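Local coordinates for protein RNA-directed RNA polymerase (PDB 3ZED) that probably catalyses RNA-templated synthesis of viral RNA from ribonucleoside triphosphates, acting both free and covalently attached to the genomic RNA, at residues B[392-397]-B[489-494]. Sequence-based numbering, arbitrary orientation.
Sequences ILQDNT and AEWVKA
W491 reaches from the last turns of helix 476-493 to I392 on strand 389-394 and Q394 close by along the chain, and this one indole carries the helix side of a small, buried contact. From CB the ring departs with CG anti to the backbone N (chi1 164°), which carries it off the helix toward the strand. Along the ring, CD2 and CE2 lie beneath CD1 of I392; that methyl stands 4.0 Å from the centroid of the five-membered ring of W491, 16° off the normal, a CH-pi contact over the face. Farther out, CZ2 of W491 meets the branch methyl CG2 of I392 at 3.7 Å, so CD1 covers the face of the five-membered ring while CG2 touches the outer rim. At the ring edge NE1 of W491 gives a weak, bent hydrogen bond to OE1 of Q394 (3.0 Å, 135° at the hydrogen), the amide steeply turned from the indole plane. The same NE1 also makes a weak bond to the carbonyl of P497, consistent with a proton shared between two acceptors. NE2 of Q394 bonds to the carbonyl O of K496, and the glutamine amide thus links the hairpin to the chain just beyond the helix. The chain turns back at D395 and N396 into strand 397-403, within the antiparallel sheet of the polymerase palm. Here the indole bridges that sheet and helix 476-493, touching V383 on the neighbouring strand 382-386 and L507 of helix 507-511, while the ring of F504 meets it steeply inclined.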
# COMPACT_ATOMS: atom_id res chain seq x y z
N ILE B 392 -11.06 -16.94 -1.38
CA ILE B 392 -11.82 -17.86 -2.21
C ILE B 392 -12.83 -18.63 -1.36
O ILE B 392 -12.49 -19.23 -0.34
CB ILE B 392 -10.90 -18.83 -3.03
CG1 ILE B 392 -10.20 -18.08 -4.18
CG2 ILE B 392 -11.67 -20.06 -3.57
CD1 ILE B 392 -9.00 -18.80 -4.79
N LEU B 393 -14.08 -18.62 -1.83
CA LEU B 393 -15.17 -19.40 -1.28
C LEU B 393 -15.50 -20.49 -2.30
O LEU B 393 -15.99 -20.18 -3.38
CB LEU B 393 -16.40 -18.50 -0.99
CG LEU B 393 -17.58 -19.09 -0.17
CD1 LEU B 393 -18.58 -18.01 0.15
CD2 LEU B 393 -18.36 -20.15 -0.95
N GLN B 394 -15.19 -21.75 -1.98
CA GLN B 394 -15.54 -22.91 -2.80
C GLN B 394 -15.60 -24.15 -1.92
O GLN B 394 -14.91 -24.20 -0.89
CB GLN B 394 -14.60 -23.11 -4.00
CG GLN B 394 -13.24 -23.75 -3.74
CD GLN B 394 -12.48 -23.87 -5.03
OE1 GLN B 394 -11.75 -22.97 -5.41
NE2 GLN B 394 -12.68 -24.97 -5.75
N ASP B 395 -16.47 -25.11 -2.29
CA ASP B 395 -16.70 -26.40 -1.62
C ASP B 395 -17.01 -26.21 -0.11
O ASP B 395 -16.39 -26.85 0.76
CB ASP B 395 -15.49 -27.34 -1.82
CG ASP B 395 -15.12 -27.57 -3.28
OD1 ASP B 395 -16.03 -27.90 -4.07
OD2 ASP B 395 -13.94 -27.41 -3.62
N ASN B 396 -17.98 -25.30 0.19
CA ASN B 396 -18.43 -24.95 1.54
C ASN B 396 -17.22 -24.61 2.47
O ASN B 396 -17.22 -24.94 3.66
CB ASN B 396 -19.29 -26.08 2.14
CG ASN B 396 -20.06 -25.68 3.37
OD1 ASN B 396 -20.53 -24.54 3.49
ND2 ASN B 396 -20.17 -26.58 4.33
N THR B 397 -16.18 -23.98 1.89
CA THR B 397 -14.97 -23.62 2.62
C THR B 397 -14.50 -22.21 2.23
O THR B 397 -14.60 -21.82 1.07
CB THR B 397 -13.85 -24.68 2.36
OG1 THR B 397 -14.38 -26.01 2.43
CG2 THR B 397 -12.68 -24.56 3.33
N ALA B 489 -7.01 -15.30 -12.26
CA ALA B 489 -7.32 -15.61 -13.67
C ALA B 489 -6.87 -17.04 -14.04
O ALA B 489 -7.58 -17.74 -14.75
CB ALA B 489 -6.65 -14.60 -14.59
N GLU B 490 -5.69 -17.46 -13.53
CA GLU B 490 -5.14 -18.80 -13.78
C GLU B 490 -5.94 -19.86 -13.01
O GLU B 490 -6.10 -20.95 -13.52
CB GLU B 490 -3.64 -18.86 -13.44
CG GLU B 490 -2.77 -18.18 -14.49
CD GLU B 490 -2.82 -18.79 -15.88
OE1 GLU B 490 -2.86 -20.04 -16.00
OE2 GLU B 490 -2.82 -18.00 -16.85
N TRP B 491 -6.48 -19.52 -11.83
CA TRP B 491 -7.33 -20.42 -11.04
C TRP B 491 -8.63 -20.67 -11.83
O TRP B 491 -9.01 -21.83 -12.01
CB TRP B 491 -7.60 -19.83 -9.65
CG TRP B 491 -8.74 -20.42 -8.88
CD1 TRP B 491 -8.76 -21.62 -8.23
CD2 TRP B 491 -9.99 -19.78 -8.57
NE1 TRP B 491 -9.94 -21.77 -7.54
CE2 TRP B 491 -10.72 -20.66 -7.74
CE3 TRP B 491 -10.56 -18.53 -8.91
CZ2 TRP B 491 -12.01 -20.35 -7.27
CZ3 TRP B 491 -11.83 -18.22 -8.45
CH2 TRP B 491 -12.54 -19.13 -7.64
N VAL B 492 -9.24 -19.60 -12.38
CA VAL B 492 -10.45 -19.68 -13.20
C VAL B 492 -10.15 -20.52 -14.47
O VAL B 492 -10.91 -21.45 -14.77
CB VAL B 492 -11.02 -18.27 -13.54
CG1 VAL B 492 -12.17 -18.35 -14.55
CG2 VAL B 492 -11.46 -17.53 -12.28
N LYS B 493 -9.02 -20.24 -15.17
CA LYS B 493 -8.61 -20.96 -16.37
C LYS B 493 -8.42 -22.47 -16.09
O LYS B 493 -8.91 -23.27 -16.88
CB LYS B 493 -7.32 -20.36 -16.96
CG LYS B 493 -6.94 -20.92 -18.31
CD LYS B 493 -5.58 -20.49 -18.75
CE LYS B 493 -5.22 -21.13 -20.07
NZ LYS B 493 -3.86 -20.74 -20.52
N ALA B 494 -7.79 -22.83 -14.96
CA ALA B 494 -7.54 -24.23 -14.57
C ALA B 494 -8.82 -24.97 -14.08
O ALA B 494 -8.72 -26.11 -13.64
CB ALA B 494 -6.46 -24.29 -13.51